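Local coordinates for tail fiber protein (PDB 6CL6), which forms the trimeric receptor-binding fiber of an R-type pyocin, a contractile injection system, and probably recognises the surface of target Pseudomonas cells, at residues T52-L57 / P80-N85; R70-Q75 / E98-V103; R102-A107 / R112-W117. All coordinates share one frame; numbering follows the deposited sequence.

Contact 1 of 3, residues T52-L57 / P80-N85; sequences TATVPL and PDQNGN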
loop_
_atom_site.group_PDB
_atom_site.type_symbol
_atom_site.label_atom_id
_atom_site.label_comp_id
_atom_site.label_asym_id
_atom_site.label_seq_id
_atom_site.Cartn_x
_atom_site.Cartn_y
_atom_site.Cartn_z
ATOM N N THR A 52 -22.018 -39.742 59.895
ATOM C CA THR A 52 -22.450 -40.114 61.230
ATOM C C THR A 52 -21.284 -40.161 62.206
ATOM O O THR A 52 -21.363 -40.822 63.265
ATOM C CB THR A 52 -23.223 -41.453 61.202
ATOM O OG1 THR A 52 -22.416 -42.496 60.653
ATOM C CG2 THR A 52 -24.452 -41.298 60.375
ATOM N N ALA A 53 -20.222 -39.413 61.909
ATOM C CA ALA A 53 -19.045 -39.395 62.766
ATOM C C ALA A 53 -19.364 -38.899 64.178
ATOM O O ALA A 53 -20.098 -37.932 64.375
ATOM C CB ALA A 53 -17.977 -38.494 62.140
ATOM N N THR A 54 -18.764 -39.582 65.179
ATOM C CA THR A 54 -18.855 -39.154 66.558
ATOM C C THR A 54 -17.507 -39.155 67.254
ATOM O O THR A 54 -17.459 -38.920 68.457
ATOM C CB THR A 54 -19.820 -40.053 67.378
ATOM O OG1 THR A 54 -19.244 -41.369 67.439
ATOM C CG2 THR A 54 -21.172 -40.109 66.775
ATOM N N VAL A 55 -16.420 -39.452 66.546
ATOM C CA VAL A 55 -15.078 -39.382 67.106
ATOM C C VAL A 55 -14.283 -38.389 66.267
ATOM O O VAL A 55 -14.603 -38.179 65.081
ATOM C CB VAL A 55 -14.421 -40.764 67.135
ATOM C CG1 VAL A 55 -15.220 -41.693 68.045
ATOM C CG2 VAL A 55 -14.337 -41.350 65.720
ATOM N N PRO A 56 -13.249 -37.762 66.827
ATOM C CA PRO A 56 -12.616 -36.649 66.123
ATOM C C PRO A 56 -11.661 -37.046 65.032
ATOM O O PRO A 56 -11.248 -36.174 64.274
ATOM C CB PRO A 56 -11.896 -35.891 67.240
ATOM C CG PRO A 56 -11.695 -36.892 68.336
ATOM C CD PRO A 56 -12.877 -37.823 68.255
ATOM N N LEU A 57 -11.365 -38.330 64.861
ATOM C CA LEU A 57 -10.505 -38.796 63.791
ATOM C C LEU A 57 -10.974 -40.174 63.329
ATOM O O LEU A 57 -11.220 -41.063 64.143
ATOM C CB LEU A 57 -9.035 -38.819 64.259
ATOM C CG LEU A 57 -8.005 -39.257 63.227
ATOM C CD1 LEU A 57 -7.847 -38.271 62.140
ATOM C CD2 LEU A 57 -6.688 -39.499 63.869
ATOM N N PRO A 80 -23.138 -29.140 69.854
ATOM C CA PRO A 80 -22.693 -29.106 71.247
ATOM C C PRO A 80 -22.235 -30.433 71.839
ATOM O O PRO A 80 -21.792 -30.464 73.006
ATOM C CB PRO A 80 -23.949 -28.608 71.986
ATOM C CG PRO A 80 -25.055 -29.219 71.207
ATOM C CD PRO A 80 -24.614 -29.195 69.772
ATOM N N ASP A 81 -22.394 -31.524 71.096
ATOM C CA ASP A 81 -21.887 -32.821 71.513
ATOM C C ASP A 81 -21.513 -33.598 70.248
ATOM O O ASP A 81 -21.620 -33.079 69.144
ATOM C CB ASP A 81 -22.902 -33.561 72.414
ATOM C CG ASP A 81 -24.206 -33.923 71.728
ATOM O OD1 ASP A 81 -24.261 -34.051 70.494
ATOM O OD2 ASP A 81 -25.216 -34.106 72.461
ATOM N N GLN A 82 -21.045 -34.832 70.431
ATOM C CA GLN A 82 -20.505 -35.578 69.301
ATOM C C GLN A 82 -21.578 -36.046 68.332
ATOM O O GLN A 82 -21.224 -36.540 67.251
ATOM C CB GLN A 82 -19.669 -36.773 69.795
ATOM C CG GLN A 82 -20.454 -37.919 70.393
ATOM C CD GLN A 82 -20.968 -37.654 71.791
ATOM O OE1 GLN A 82 -20.657 -36.644 72.434
ATOM N NE2 GLN A 82 -21.764 -38.595 72.291
ATOM N N ASN A 83 -22.880 -35.904 68.679
ATOM C CA ASN A 83 -23.951 -36.187 67.721
ATOM C C ASN A 83 -24.445 -34.963 66.972
ATOM O O ASN A 83 -25.329 -35.090 66.108
ATOM C CB ASN A 83 -25.133 -36.812 68.434
ATOM C CG ASN A 83 -24.794 -38.114 69.084
ATOM O OD1 ASN A 83 -24.198 -39.005 68.451
ATOM N ND2 ASN A 83 -25.114 -38.218 70.363
ATOM N N GLY A 84 -23.883 -33.794 67.241
ATOM C CA GLY A 84 -24.472 -32.527 66.829
ATOM C C GLY A 84 -23.845 -31.941 65.578
ATOM O O GLY A 84 -23.449 -32.660 64.652
ATOM N N ASN A 85 -23.818 -30.607 65.522
ATOM C CA ASN A 85 -23.189 -29.928 64.417
ATOM C C ASN A 85 -21.714 -30.295 64.354
ATOM O O ASN A 85 -21.089 -30.659 65.371
ATOM C CB ASN A 85 -23.356 -28.421 64.541
ATOM C CG ASN A 85 -24.780 -27.982 64.447
ATOM O OD1 ASN A 85 -25.585 -28.522 63.667
ATOM N ND2 ASN A 85 -25.126 -26.956 65.260
#
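At the type I beta turn Asp81–Gly84, which joins strands 72-79 and 85-92, Gln82 and Asn83 meet Thr54 in the loop that leads into strand 57-60. The contact is small, burying 139 Å² in all. Thr54 O lies 3.4 Å from Gln82 CB, and Thr54 CB sits 3.7 Å from Gln82 CG. Gln82 CG is placed between its own backbone N and carbonyl carbon (chi1 72°), beside Thr54, whereas a bend at chi2 turns the amide away from the loop. Thr54 CG2 touches the turn, 3.6 Å from Asn83 OD1, the two side chains running alongside each other in the same direction. The hairpin turn is fastened from within: Gly84 N donates to Asp81 O at 3.0 Å, and Asp81 OD1 forms an Asx turn by accepting from Asn83 N at 2.9 Å, the N-H arriving from above the carboxylate plane. Between the backbones, Thr54 CA makes a CA-H...O contact with Gln82 O at 3.6 Å. Two acceptors, Ala53 O and Gln82 O, come within 3.4 Å of each other; the guanidinium of Arg112 bridges them, bonding the first through NH1 and the second, weakly, through NH2.

Contact 2 of 3, residues R70-Q75 / E98-V103; sequences RYFYIQ and EMYVRV
Arg70 and Glu98 form a salt bridge at one end of an antiparallel sheet, next to an aromatic pair, Phe72 and Tyr100. Strands 72-79 and 99-104 are not adjacent here: 85-92 runs between them, and the nearest CA atoms, those of Phe72 and Met99, are 8.9 Å apart, a gap bridged by side chains. The closer-packed part is buried Phe72, whose CE2 lies 3.8 Å from Tyr100 CE1. The two rings have planes 77° apart and centroids separated by 5.7 Å, while Ala90 of the middle strand also touches Phe72. The looser part is the polar end at partly exposed Arg70, whose chain bends at chi3 (65°) and sends a single N-H across to buried Glu98. Arg70 NH1 donates to Glu98 OE2 at 3.1 Å in a nearly straight bond, with the oxygen in the guanidinium plane but the nitrogen above the carboxylate plane. The two flat groups are almost perpendicular, at 84°. Thr96 OG1, in the same loop as Glu98, bonds both Arg70 NH2 and Glu98 OE2. The second carboxylate oxygen is held from within the same segment: Tyr100 OH donates to Glu98 OE1 at 2.7 Å, reaching it nearly along the C-O axis.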
loop_
_atom_site.group_PDB
_atom_site.type_symbol
_atom_site.label_atom_id
_atom_site.label_comp_id
_atom_site.label_asym_id
_atom_site.label_seq_id
_atom_site.Cartn_x
_atom_site.Cartn_y
_atom_site.Cartn_z
ATOM N N ARG A 70 -11.548 -43.302 47.255
ATOM C CA ARG A 70 -10.265 -43.041 47.915
ATOM C C ARG A 70 -10.422 -42.920 49.430
ATOM O O ARG A 70 -11.431 -42.377 49.923
ATOM C CB ARG A 70 -9.624 -41.766 47.389
ATOM C CG ARG A 70 -9.038 -41.986 45.984
ATOM C CD ARG A 70 -8.351 -40.743 45.499
ATOM N NE ARG A 70 -7.176 -40.407 46.295
ATOM C CZ ARG A 70 -6.525 -39.271 46.178
ATOM N NH1 ARG A 70 -6.934 -38.371 45.296
ATOM N NH2 ARG A 70 -5.461 -39.038 46.925
ATOM N N TYR A 71 -9.424 -43.436 50.139
ATOM C CA TYR A 71 -9.352 -43.244 51.571
ATOM C C TYR A 71 -8.924 -41.820 51.933
ATOM O O TYR A 71 -8.019 -41.248 51.326
ATOM C CB TYR A 71 -8.373 -44.228 52.198
ATOM C CG TYR A 71 -8.895 -45.655 52.249
ATOM C CD1 TYR A 71 -9.686 -46.101 53.298
ATOM C CD2 TYR A 71 -8.617 -46.544 51.216
ATOM C CE1 TYR A 71 -10.190 -47.379 53.324
ATOM C CE2 TYR A 71 -9.105 -47.866 51.253
ATOM C CZ TYR A 71 -9.885 -48.266 52.308
ATOM O OH TYR A 71 -10.375 -49.532 52.342
ATOM N N PHE A 72 -9.580 -41.256 52.940
ATOM C CA PHE A 72 -9.177 -39.994 53.538
ATOM C C PHE A 72 -9.232 -40.099 55.057
ATOM O O PHE A 72 -10.206 -40.644 55.623
ATOM C CB PHE A 72 -10.087 -38.813 53.077
ATOM C CG PHE A 72 -9.742 -38.280 51.721
ATOM C CD1 PHE A 72 -9.954 -39.029 50.581
ATOM C CD2 PHE A 72 -9.112 -37.029 51.603
ATOM C CE1 PHE A 72 -9.597 -38.529 49.323
ATOM C CE2 PHE A 72 -8.755 -36.530 50.353
ATOM C CZ PHE A 72 -9.003 -37.280 49.226
ATOM N N TYR A 73 -8.221 -39.512 55.713
ATOM C CA TYR A 73 -8.325 -39.190 57.131
ATOM C C TYR A 73 -9.304 -38.048 57.298
ATOM O O TYR A 73 -9.232 -37.048 56.566
ATOM C CB TYR A 73 -6.977 -38.771 57.705
ATOM C CG TYR A 73 -5.875 -39.774 57.590
ATOM C CD1 TYR A 73 -5.039 -39.795 56.488
ATOM C CD2 TYR A 73 -5.627 -40.655 58.627
ATOM C CE1 TYR A 73 -4.009 -40.731 56.431
ATOM C CE2 TYR A 73 -4.613 -41.541 58.583
ATOM C CZ TYR A 73 -3.819 -41.588 57.492
ATOM O OH TYR A 73 -2.791 -42.525 57.491
ATOM N N ILE A 74 -10.241 -38.192 58.226
ATOM C CA ILE A 74 -11.278 -37.190 58.419
ATOM C C ILE A 74 -11.242 -36.781 59.868
ATOM O O ILE A 74 -11.576 -37.582 60.749
ATOM C CB ILE A 74 -12.677 -37.691 58.006
ATOM C CG1 ILE A 74 -12.676 -38.067 56.496
ATOM C CG2 ILE A 74 -13.699 -36.613 58.292
ATOM C CD1 ILE A 74 -14.026 -38.299 55.903
ATOM N N GLN A 75 -10.826 -35.542 60.110
ATOM C CA GLN A 75 -10.938 -34.931 61.432
ATOM C C GLN A 75 -12.333 -34.346 61.603
ATOM O O GLN A 75 -12.888 -33.765 60.671
ATOM C CB GLN A 75 -9.901 -33.828 61.639
ATOM C CG GLN A 75 -8.473 -34.188 61.412
ATOM C CD GLN A 75 -7.599 -32.948 61.414
ATOM O OE1 GLN A 75 -7.475 -32.273 62.427
ATOM N NE2 GLN A 75 -7.031 -32.621 60.256
ATOM N N GLU A 98 -3.778 -34.027 49.226
ATOM C CA GLU A 98 -4.971 -33.220 49.046
ATOM C C GLU A 98 -5.680 -32.982 50.369
ATOM O O GLU A 98 -5.626 -33.814 51.273
ATOM C CB GLU A 98 -5.969 -33.891 48.104
ATOM C CG GLU A 98 -5.481 -33.995 46.700
ATOM C CD GLU A 98 -6.394 -34.793 45.793
ATOM O OE1 GLU A 98 -7.632 -34.753 45.961
ATOM O OE2 GLU A 98 -5.847 -35.492 44.921
ATOM N N MET A 99 -6.403 -31.856 50.434
ATOM C CA MET A 99 -7.207 -31.489 51.610
ATOM C C MET A 99 -8.543 -30.910 51.186
ATOM O O MET A 99 -8.619 -30.141 50.211
ATOM C CB MET A 99 -6.474 -30.449 52.471
ATOM C CG MET A 99 -7.243 -29.977 53.702
ATOM S SD MET A 99 -6.435 -28.616 54.605
ATOM C CE MET A 99 -4.982 -29.454 55.198
ATOM N N TYR A 100 -9.582 -31.260 51.951
ATOM C CA TYR A 100 -10.947 -30.802 51.768
ATOM C C TYR A 100 -11.531 -30.406 53.122
ATOM O O TYR A 100 -11.075 -30.865 54.171
ATOM C CB TYR A 100 -11.839 -31.894 51.132
ATOM C CG TYR A 100 -11.365 -32.293 49.766
ATOM C CD1 TYR A 100 -10.288 -33.169 49.613
ATOM C CD2 TYR A 100 -12.000 -31.804 48.606
ATOM C CE1 TYR A 100 -9.832 -33.537 48.354
ATOM C CE2 TYR A 100 -11.553 -32.178 47.346
ATOM C CZ TYR A 100 -10.458 -33.041 47.234
ATOM O OH TYR A 100 -9.978 -33.395 45.998
ATOM N N VAL A 101 -12.574 -29.579 53.084
ATOM C CA VAL A 101 -13.293 -29.157 54.286
ATOM C C VAL A 101 -14.788 -29.170 54.003
ATOM O O VAL A 101 -15.231 -28.906 52.868
ATOM C CB VAL A 101 -12.811 -27.763 54.758
ATOM C CG1 VAL A 101 -13.217 -26.690 53.732
ATOM C CG2 VAL A 101 -13.377 -27.443 56.121
ATOM N N ARG A 102 -15.576 -29.516 55.038
ATOM C CA ARG A 102 -17.047 -29.426 54.944
ATOM C C ARG A 102 -17.649 -29.179 56.334
ATOM O O ARG A 102 -16.942 -29.053 57.347
ATOM C CB ARG A 102 -17.677 -30.647 54.290
ATOM C CG ARG A 102 -17.743 -31.904 55.137
ATOM C CD ARG A 102 -18.650 -32.950 54.532
ATOM N NE ARG A 102 -18.668 -34.146 55.370
ATOM C CZ ARG A 102 -19.464 -35.170 55.197
ATOM N NH1 ARG A 102 -20.302 -35.191 54.187
ATOM N NH2 ARG A 102 -19.405 -36.186 56.032
ATOM N N VAL A 103 -18.976 -29.086 56.374
ATOM C CA VAL A 103 -19.664 -28.641 57.570
ATOM C C VAL A 103 -21.072 -29.203 57.592
ATOM O O VAL A 103 -21.740 -29.322 56.560
ATOM C CB VAL A 103 -19.651 -27.101 57.673
ATOM C CG1 VAL A 103 -20.460 -26.504 56.560
ATOM C CG2 VAL A 103 -20.185 -26.651 59.038
#

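Contact 3 of 3, residues R102-A107 / R112-W117; sequences RVSYAA and REWLPW
Arg102 lies between two tryptophans, Trp114 and Trp117. Its guanidinium is stacked flat on Trp114, with planes 17° apart and CZ 3.8 Å from the centroid of the six-membered ring, a cation-pi contact. The extended chain behind it crosses the face of Trp117, Arg102 CG standing 3.5 Å above the centroid of the six-membered ring, close to its normal. With chi1 at 75°, CG is set between backbone N and carbonyl carbon, and the straight run to NE carries the charged group between the indoles. Ser104 CB covers the opposite face of Trp114 in a CH-pi contact, 3.5 Å from the same ring's centroid. The backbones run roughly antiparallel; a single beta bridge pairs Ser104 with Trp114, with Leu115 N donating to Val103 O in a straight bond (2.8 Å). Beside it Val103 CG1 and Leu115 CD1 pack tightly, 3.4 Å apart. A water accepts a hydrogen bond from Arg102 NH1 and donates one to Leu115 O. Arg102 also bonds Asn51 and Gln88, the latter on strand 85-92, which both tryptophans touch; Trp117 reaches on to Ile74 of strand 72-79, and Leu115 packs against Ala95 of the second subunit.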
loop_
_atom_site.group_PDB
_atom_site.type_symbol
_atom_site.label_atom_id
_atom_site.label_comp_id
_atom_site.label_asym_id
_atom_site.label_seq_id
_atom_site.Cartn_x
_atom_site.Cartn_y
_atom_site.Cartn_z
ATOM N N ARG A 102 -15.576 -29.516 55.038
ATOM C CA ARG A 102 -17.047 -29.426 54.944
ATOM C C ARG A 102 -17.649 -29.179 56.334
ATOM O O ARG A 102 -16.942 -29.053 57.347
ATOM C CB ARG A 102 -17.677 -30.647 54.290
ATOM C CG ARG A 102 -17.743 -31.904 55.137
ATOM C CD ARG A 102 -18.650 -32.950 54.532
ATOM N NE ARG A 102 -18.668 -34.146 55.370
ATOM C CZ ARG A 102 -19.464 -35.170 55.197
ATOM N NH1 ARG A 102 -20.302 -35.191 54.187
ATOM N NH2 ARG A 102 -19.405 -36.186 56.032
ATOM N N VAL A 103 -18.976 -29.086 56.374
ATOM C CA VAL A 103 -19.664 -28.641 57.570
ATOM C C VAL A 103 -21.072 -29.203 57.592
ATOM O O VAL A 103 -21.740 -29.322 56.560
ATOM C CB VAL A 103 -19.651 -27.101 57.673
ATOM C CG1 VAL A 103 -20.460 -26.504 56.560
ATOM C CG2 VAL A 103 -20.185 -26.651 59.038
ATOM N N SER A 104 -21.522 -29.568 58.787
ATOM C CA SER A 104 -22.919 -29.838 59.039
ATOM C C SER A 104 -23.466 -28.820 60.049
ATOM O O SER A 104 -22.931 -28.674 61.154
ATOM C CB SER A 104 -23.150 -31.252 59.561
ATOM O OG SER A 104 -24.531 -31.407 59.946
ATOM N N TYR A 105 -24.563 -28.164 59.685
ATOM C CA TYR A 105 -25.248 -27.253 60.593
ATOM C C TYR A 105 -26.742 -27.434 60.426
ATOM O O TYR A 105 -27.251 -27.425 59.303
ATOM C CB TYR A 105 -24.890 -25.781 60.347
ATOM C CG TYR A 105 -25.848 -24.895 61.116
ATOM C CD1 TYR A 105 -25.651 -24.635 62.471
ATOM C CD2 TYR A 105 -27.002 -24.404 60.521
ATOM C CE1 TYR A 105 -26.543 -23.866 63.183
ATOM C CE2 TYR A 105 -27.923 -23.648 61.248
ATOM C CZ TYR A 105 -27.684 -23.389 62.561
ATOM O OH TYR A 105 -28.583 -22.632 63.299
ATOM N N ALA A 106 -27.446 -27.590 61.543
ATOM C CA ALA A 106 -28.895 -27.746 61.506
ATOM C C ALA A 106 -29.507 -27.247 62.806
ATOM O O ALA A 106 -28.885 -27.321 63.884
ATOM C CB ALA A 106 -29.292 -29.207 61.281
ATOM N N ALA A 107 -30.749 -26.745 62.688
ATOM C CA ALA A 107 -31.465 -26.241 63.854
ATOM C C ALA A 107 -31.579 -27.312 64.928
ATOM O O ALA A 107 -31.437 -27.026 66.121
ATOM C CB ALA A 107 -32.845 -25.734 63.440
ATOM N N ARG A 112 -28.375 -34.068 60.972
ATOM C CA ARG A 112 -27.327 -33.338 60.268
ATOM C C ARG A 112 -27.734 -32.988 58.839
ATOM O O ARG A 112 -28.491 -33.699 58.174
ATOM C CB ARG A 112 -26.056 -34.171 60.252
ATOM C CG ARG A 112 -25.452 -34.235 61.628
ATOM C CD ARG A 112 -24.221 -35.014 61.670
ATOM N NE ARG A 112 -23.563 -34.841 62.960
ATOM C CZ ARG A 112 -22.632 -35.654 63.441
ATOM N NH1 ARG A 112 -22.245 -36.699 62.754
ATOM N NH2 ARG A 112 -22.108 -35.411 64.637
ATOM N N GLU A 113 -27.237 -31.852 58.389
ATOM C CA GLU A 113 -27.401 -31.379 57.015
ATOM C C GLU A 113 -26.008 -31.009 56.526
ATOM O O GLU A 113 -25.544 -29.900 56.773
ATOM C CB GLU A 113 -28.336 -30.176 56.960
ATOM C CG GLU A 113 -29.762 -30.508 57.406
ATOM C CD GLU A 113 -30.667 -29.283 57.360
ATOM O OE1 GLU A 113 -30.407 -28.388 56.522
ATOM O OE2 GLU A 113 -31.606 -29.204 58.170
ATOM N N TRP A 114 -25.345 -31.938 55.839
ATOM C CA TRP A 114 -23.967 -31.744 55.414
ATOM C C TRP A 114 -23.913 -30.893 54.156
ATOM O O TRP A 114 -24.700 -31.088 53.230
ATOM C CB TRP A 114 -23.301 -33.080 55.145
ATOM C CG TRP A 114 -23.036 -33.864 56.402
ATOM C CD1 TRP A 114 -23.803 -34.870 56.918
ATOM C CD2 TRP A 114 -21.947 -33.686 57.284
ATOM N NE1 TRP A 114 -23.246 -35.316 58.089
ATOM C CE2 TRP A 114 -22.102 -34.608 58.333
ATOM C CE3 TRP A 114 -20.854 -32.818 57.308
ATOM C CZ2 TRP A 114 -21.192 -34.695 59.376
ATOM C CZ3 TRP A 114 -19.947 -32.906 58.346
ATOM C CH2 TRP A 114 -20.120 -33.841 59.358
ATOM N N LEU A 115 -23.013 -29.935 54.137
ATOM C CA LEU A 115 -22.747 -29.245 52.880
ATOM C C LEU A 115 -21.708 -30.013 52.085
ATOM O O LEU A 115 -21.029 -30.889 52.618
ATOM C CB LEU A 115 -22.297 -27.844 53.153
ATOM C CG LEU A 115 -23.175 -26.977 54.032
ATOM C CD1 LEU A 115 -22.623 -25.562 54.079
ATOM C CD2 LEU A 115 -24.647 -26.994 53.540
ATOM N N PRO A 116 -21.601 -29.762 50.776
ATOM C CA PRO A 116 -20.611 -30.481 49.977
ATOM C C PRO A 116 -19.195 -30.131 50.395
ATOM O O PRO A 116 -18.904 -29.035 50.888
ATOM C CB PRO A 116 -20.881 -30.003 48.539
ATOM C CG PRO A 116 -22.233 -29.405 48.575
ATOM C CD PRO A 116 -22.398 -28.840 49.947
ATOM N N TRP A 117 -18.289 -31.090 50.176
ATOM C CA TRP A 117 -16.885 -30.841 50.451
ATOM C C TRP A 117 -16.337 -29.728 49.563
ATOM O O TRP A 117 -16.640 -29.644 48.369
ATOM C CB TRP A 117 -16.088 -32.118 50.213
ATOM C CG TRP A 117 -16.301 -33.192 51.167
ATOM C CD1 TRP A 117 -17.130 -34.245 51.027
ATOM C CD2 TRP A 117 -15.650 -33.351 52.436
ATOM N NE1 TRP A 117 -17.047 -35.062 52.115
ATOM C CE2 TRP A 117 -16.136 -34.539 53.000
ATOM C CE3 TRP A 117 -14.725 -32.598 53.146
ATOM C CZ2 TRP A 117 -15.730 -34.999 54.228
ATOM C CZ3 TRP A 117 -14.305 -33.063 54.382
ATOM C CH2 TRP A 117 -14.824 -34.251 54.914
HETATM O O HOH W 1 -20.883 -33.378 52.090
HETATM O O HOH W 2 -26.176 -26.995 56.866
HETATM O O HOH W 3 -29.427 -26.101 58.264
#

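The three contacts cluster at one antiparallel sheet toward the N-terminal end of the long fiber chain, with centres 12 to 15 Å apart. Contact 1 sets the 52-57 loop against the turn between strands 72-79 and 85-92, contact 2 spans the strand between 72-79 and 99-104, and contact 3 follows 99-104 into the loop leading to strand 118-119, outermost in this chain's sheet. Along the chain the segments of contacts 1 and 2 alternate, whereas contact 3 comes after contact 1 and shares Arg102 and Val103 with contact 2. Arg112 NE of contact 3 bonds Gly84 O of contact 1, and Trp117 packs on Tyr100 of contact 2. All three touch the second subunit, placing this sheet within the trimer.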